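PDB 6CIB: YcaO from Methanopyrus kandleri, which binds adenosine nucleotides and magnesium, and probably uses ATP to activate backbone amides of its peptide or protein substrate for thioamidation. Local coordinates for residues H144-S149 with R348-G353; G151-E156 with G311-L316. All coordinates share one frame; numbering follows the deposited sequence.

Contact 1 of 2, residues H144-S149 with R348-G353. With MG (magnesium ion), chain H.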
# COMPACT_ATOMS: atom_id res chain seq x y z
N HIS A 144 -8.28 9.75 0.26
CA HIS A 144 -6.96 9.15 0.53
C HIS A 144 -6.54 8.23 -0.63
O HIS A 144 -7.24 8.14 -1.64
CB HIS A 144 -6.92 8.43 1.89
CG HIS A 144 -7.92 7.32 2.02
ND1 HIS A 144 -7.71 6.07 1.48
CD2 HIS A 144 -9.13 7.27 2.62
CE1 HIS A 144 -8.74 5.29 1.75
NE2 HIS A 144 -9.62 6.00 2.44
N THR A 145 -5.39 7.56 -0.49
CA THR A 145 -4.81 6.78 -1.60
C THR A 145 -4.71 5.26 -1.33
O THR A 145 -4.05 4.53 -2.09
CB THR A 145 -3.42 7.32 -2.02
OG1 THR A 145 -2.55 7.29 -0.89
CG2 THR A 145 -3.52 8.77 -2.54
N ASN A 146 -5.36 4.77 -0.27
CA ASN A 146 -5.38 3.34 0.01
C ASN A 146 -6.04 2.60 -1.14
O ASN A 146 -7.18 2.89 -1.52
CB ASN A 146 -6.10 3.01 1.32
CG ASN A 146 -5.82 1.59 1.80
OD1 ASN A 146 -4.67 1.16 1.86
ND2 ASN A 146 -6.87 0.86 2.15
N GLY A 147 -5.30 1.65 -1.71
CA GLY A 147 -5.77 0.88 -2.85
C GLY A 147 -5.43 1.45 -4.21
O GLY A 147 -5.78 0.86 -5.23
N LEU A 148 -4.77 2.62 -4.22
CA LEU A 148 -4.32 3.24 -5.46
C LEU A 148 -3.00 2.61 -5.91
O LEU A 148 -2.06 2.52 -5.13
CB LEU A 148 -4.16 4.75 -5.27
CG LEU A 148 -3.71 5.62 -6.45
CD1 LEU A 148 -4.76 5.67 -7.56
CD2 LEU A 148 -3.39 7.00 -5.91
N SER A 149 -2.95 2.17 -7.16
CA SER A 149 -1.74 1.56 -7.72
C SER A 149 -1.63 1.73 -9.23
O SER A 149 -2.63 1.72 -9.94
CB SER A 149 -1.67 0.06 -7.37
OG SER A 149 -1.65 -0.13 -5.96
N ARG A 348 -7.90 2.24 -8.83
CA ARG A 348 -8.25 2.33 -7.44
C ARG A 348 -9.05 1.08 -7.07
O ARG A 348 -10.10 0.80 -7.67
CB ARG A 348 -9.06 3.60 -7.16
CG ARG A 348 -9.25 3.91 -5.69
CD ARG A 348 -8.01 4.58 -5.10
NE ARG A 348 -8.07 4.61 -3.64
CZ ARG A 348 -8.63 5.57 -2.92
NH1 ARG A 348 -9.19 6.63 -3.51
NH2 ARG A 348 -8.64 5.48 -1.60
N VAL A 349 -8.53 0.32 -6.11
CA VAL A 349 -9.20 -0.85 -5.55
C VAL A 349 -9.82 -0.43 -4.24
O VAL A 349 -9.15 0.15 -3.38
CB VAL A 349 -8.21 -2.03 -5.33
CG1 VAL A 349 -8.89 -3.20 -4.61
CG2 VAL A 349 -7.64 -2.48 -6.66
N ARG A 350 -11.12 -0.69 -4.10
CA ARG A 350 -11.83 -0.50 -2.84
C ARG A 350 -12.43 -1.83 -2.41
O ARG A 350 -13.02 -2.55 -3.23
CB ARG A 350 -12.94 0.56 -2.96
CG ARG A 350 -12.58 1.88 -3.65
CD ARG A 350 -11.48 2.66 -2.95
NE ARG A 350 -11.87 3.13 -1.62
CZ ARG A 350 -11.20 2.87 -0.50
NH1 ARG A 350 -10.07 2.17 -0.53
NH2 ARG A 350 -11.65 3.35 0.66
N VAL A 351 -12.29 -2.16 -1.13
CA VAL A 351 -12.96 -3.33 -0.55
C VAL A 351 -13.91 -2.76 0.50
O VAL A 351 -13.46 -2.19 1.51
CB VAL A 351 -11.94 -4.36 0.01
CG1 VAL A 351 -12.64 -5.59 0.56
CG2 VAL A 351 -10.96 -4.79 -1.08
N THR A 352 -15.22 -2.89 0.25
CA THR A 352 -16.25 -2.06 0.92
C THR A 352 -16.34 -2.20 2.43
O THR A 352 -16.73 -1.25 3.11
CB THR A 352 -17.66 -2.23 0.33
OG1 THR A 352 -18.08 -3.60 0.48
CG2 THR A 352 -17.70 -1.83 -1.15
N GLY A 353 -15.98 -3.37 2.95
CA GLY A 353 -15.97 -3.60 4.40
C GLY A 353 -14.60 -3.91 4.99
O GLY A 353 -14.53 -4.39 6.12
MG MG H . 0.02 3.07 -4.21
O HOH W 1 -10.35 8.76 -2.11
O HOH W 2 -1.21 3.70 -2.48
O HOH W 3 0.38 0.87 -4.23
O HOH W 4 1.99 3.80 -3.38
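A type II beta turn, T145 to L148, delivers the chain onto strand 148-150 at the margin of an antiparallel five-stranded sheet, beside strand 346-351. L148 and R348 form a non-hydrogen-bonded pair, CA to CA 4.5 Å. Next to them V349 N donates to G147 O almost straight (2.9 Å, 172°). G147, at the third turn position, has positive phi, and a side chain there would collide with V349 O.

R348 reaches the turn from the strand. CG is anti to its backbone N, CD packs 3.9 Å from L148 CB, and the bend at chi2 (81°) carries the guanidinium back along the turn. It grips N146 O side-on, NE at 2.9 Å and NH2 at 3.0 Å from that single oxygen, which lies in the guanidinium plane; the NH2 bond uses an oxygen lone pair, whereas NE stands above the carbonyl plane. T145 CA lies over one face and R350 CD over the opposite one, both offset toward the rim. H144 CE1 meets its edge, the imidazole turned 74° to it. H144 takes the crowded chi1 position, which brings ND1 to accept N146 N at 3.2 Å. An alanine at R348 would remove both bonds to N146 O and would probably loosen the turn.

R350, bent at chi2 and chi3, brings one face of its guanidinium over R348 NH2, offset toward the rim, and pairs with E131 and E356; E356 also accepts from N146 ND2. On the metal side, L148 O coordinates magnesium at 2.3 Å, alongside E81 and three waters.

Contact 2 of 2, residues G151-E156 with G311-L316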
# COMPACT_ATOMS: atom_id res chain seq x y z
N GLY A 151 0.69 0.21 -12.72
CA GLY A 151 1.50 -0.89 -13.23
C GLY A 151 1.72 -0.79 -14.73
O GLY A 151 1.20 0.12 -15.38
N ARG A 152 2.49 -1.72 -15.29
CA ARG A 152 2.60 -1.84 -16.74
C ARG A 152 1.33 -2.44 -17.32
O ARG A 152 0.97 -2.16 -18.47
CB ARG A 152 3.81 -2.69 -17.13
CG ARG A 152 5.17 -2.07 -16.85
CD ARG A 152 5.56 -0.96 -17.81
NE ARG A 152 5.62 -1.38 -19.21
CZ ARG A 152 6.68 -1.90 -19.82
NH1 ARG A 152 7.82 -2.11 -19.17
NH2 ARG A 152 6.60 -2.23 -21.10
N LEU A 153 0.65 -3.27 -16.52
CA LEU A 153 -0.63 -3.87 -16.89
C LEU A 153 -1.62 -3.64 -15.78
O LEU A 153 -1.23 -3.47 -14.62
CB LEU A 153 -0.48 -5.37 -17.16
CG LEU A 153 0.51 -5.86 -18.24
CD1 LEU A 153 0.57 -7.37 -18.21
CD2 LEU A 153 0.13 -5.39 -19.64
N ARG A 154 -2.90 -3.65 -16.13
CA ARG A 154 -3.96 -3.45 -15.16
C ARG A 154 -3.92 -4.51 -14.05
O ARG A 154 -4.14 -4.18 -12.88
CB ARG A 154 -5.33 -3.28 -15.85
CG ARG A 154 -6.21 -4.51 -16.01
CD ARG A 154 -7.35 -4.49 -15.00
NE ARG A 154 -8.39 -5.47 -15.30
CZ ARG A 154 -8.75 -6.50 -14.52
NH1 ARG A 154 -8.17 -6.72 -13.34
NH2 ARG A 154 -9.71 -7.31 -14.92
N GLU A 155 -3.56 -5.75 -14.40
CA GLU A 155 -3.43 -6.85 -13.43
C GLU A 155 -2.37 -6.56 -12.36
O GLU A 155 -2.62 -6.82 -11.18
CB GLU A 155 -3.12 -8.19 -14.10
CG GLU A 155 -4.30 -8.82 -14.83
CD GLU A 155 -4.46 -8.33 -16.26
OE1 GLU A 155 -3.74 -7.38 -16.68
OE2 GLU A 155 -5.29 -8.90 -16.98
N GLU A 156 -1.23 -6.01 -12.78
CA GLU A 156 -0.16 -5.58 -11.85
C GLU A 156 -0.70 -4.61 -10.82
O GLU A 156 -0.45 -4.77 -9.63
CB GLU A 156 0.96 -4.88 -12.62
CG GLU A 156 1.96 -5.78 -13.31
CD GLU A 156 3.14 -4.99 -13.85
OE1 GLU A 156 4.02 -5.61 -14.49
OE2 GLU A 156 3.20 -3.75 -13.64
N GLY A 311 2.01 -18.27 -10.78
CA GLY A 311 2.24 -18.62 -12.17
C GLY A 311 2.06 -17.40 -13.06
O GLY A 311 3.01 -16.66 -13.34
N SER A 312 0.82 -17.21 -13.51
CA SER A 312 0.51 -16.10 -14.40
C SER A 312 -0.16 -14.96 -13.63
O SER A 312 -0.76 -15.17 -12.58
CB SER A 312 -0.36 -16.56 -15.57
OG SER A 312 -1.72 -16.68 -15.20
N LEU A 313 -0.04 -13.76 -14.20
CA LEU A 313 -0.60 -12.55 -13.63
C LEU A 313 -2.13 -12.60 -13.53
O LEU A 313 -2.70 -12.16 -12.53
CB LEU A 313 -0.14 -11.36 -14.47
CG LEU A 313 0.15 -10.01 -13.84
CD1 LEU A 313 1.18 -10.08 -12.71
CD2 LEU A 313 0.62 -9.07 -14.94
N GLU A 314 -2.77 -13.15 -14.56
CA GLU A 314 -4.23 -13.29 -14.63
C GLU A 314 -4.79 -14.19 -13.54
O GLU A 314 -5.79 -13.86 -12.90
CB GLU A 314 -4.68 -13.80 -16.01
CG GLU A 314 -4.48 -12.82 -17.17
CD GLU A 314 -3.11 -12.91 -17.82
OE1 GLU A 314 -2.23 -13.67 -17.35
OE2 GLU A 314 -2.89 -12.22 -18.83
N LYS A 315 -4.15 -15.34 -13.36
CA LYS A 315 -4.50 -16.35 -12.34
C LYS A 315 -4.29 -15.79 -10.93
O LYS A 315 -5.14 -15.97 -10.05
CB LYS A 315 -3.63 -17.61 -12.57
CG LYS A 315 -3.72 -18.70 -11.50
CD LYS A 315 -4.60 -19.85 -11.95
CE LYS A 315 -4.02 -21.19 -11.52
NZ LYS A 315 -4.72 -22.33 -12.18
N LEU A 316 -3.15 -15.12 -10.73
CA LEU A 316 -2.83 -14.52 -9.44
C LEU A 316 -3.88 -13.49 -9.03
O LEU A 316 -4.36 -13.53 -7.89
CB LEU A 316 -1.41 -13.92 -9.42
CG LEU A 316 -0.92 -13.25 -8.14
CD1 LEU A 316 -0.93 -14.21 -6.95
CD2 LEU A 316 0.48 -12.70 -8.35
O HOH W 5 -4.21 -9.95 -19.40
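Three carboxylates and the R152 guanidinium are the flat groups here, and they are held differently. R152 makes cation-pi contacts with F14 and W22. E156 OE2 is met from above its plane: R152 N donates at 2.7 Å from 51° out of that plane, while R12 forms a salt bridge to the same oxygen and A13 N donates to OE1. The carboxylates of E155 and E314 cross obliquely, their planes 65° apart, with E155 OE2 4.5 Å from E314 OE2. Like charges this close would probably repel, and a water lies between them, donating to E155 OE2 at 2.9 Å and to E314 OE2 at 2.7 Å. T2 OG1 is a further partner of E314 OE2. Both chains bend at chi2, leaving the two OE2 atoms side by side; both also sit in the first turn of a helix, whose N-terminal end is likely to ease the negative charge.

No hydrogen bond joins the segments directly; the rest of the contact is carbon against carbon. L313 carries the apolar packing. Its chi1 of -145° lies off a staggered position, and CD2 touches L153 CD1 at 3.7 Å and E156 CG at 3.9 Å, while L313 CG rests 3.8 Å from E155 CB. E156, itself one of the ADP-binding residues, thus offers a methylene to the leucine and its carboxylate to R12 and the R152 amide.

The two helix starts therefore meet at their first turns. L153 and S312 are the N-caps, and S312 OG accepts a weak capping bond from K315 N. Helix 313-325 lies against helix 154-177, where I159 is touched by both L313 and L316, and strand 148-150 runs into the latter helix through G151, whose backbone bonds with P345 just ahead of strand 346-351.

Contact 1 is core and contact 2 only partly buried, their centres about 17 Å apart. They adjoin along the chain: strand 148-150, paired in contact 1, runs on into helix 154-177, whose first turn carries contact 2, and 311-316 falls within the long connection that contact 1 closes. Chemistry follows place. In the interior, backbone pairing and buried arginines satisfy carbonyl oxygens and carboxylates; nearer the surface, one leucine packs among side-chain carbons while a water bridges two acids. Both border the nucleotide site, contact 1 through the metal ligand L148 and through S149, contact 2 through G151 and E156 of the ADP pocket.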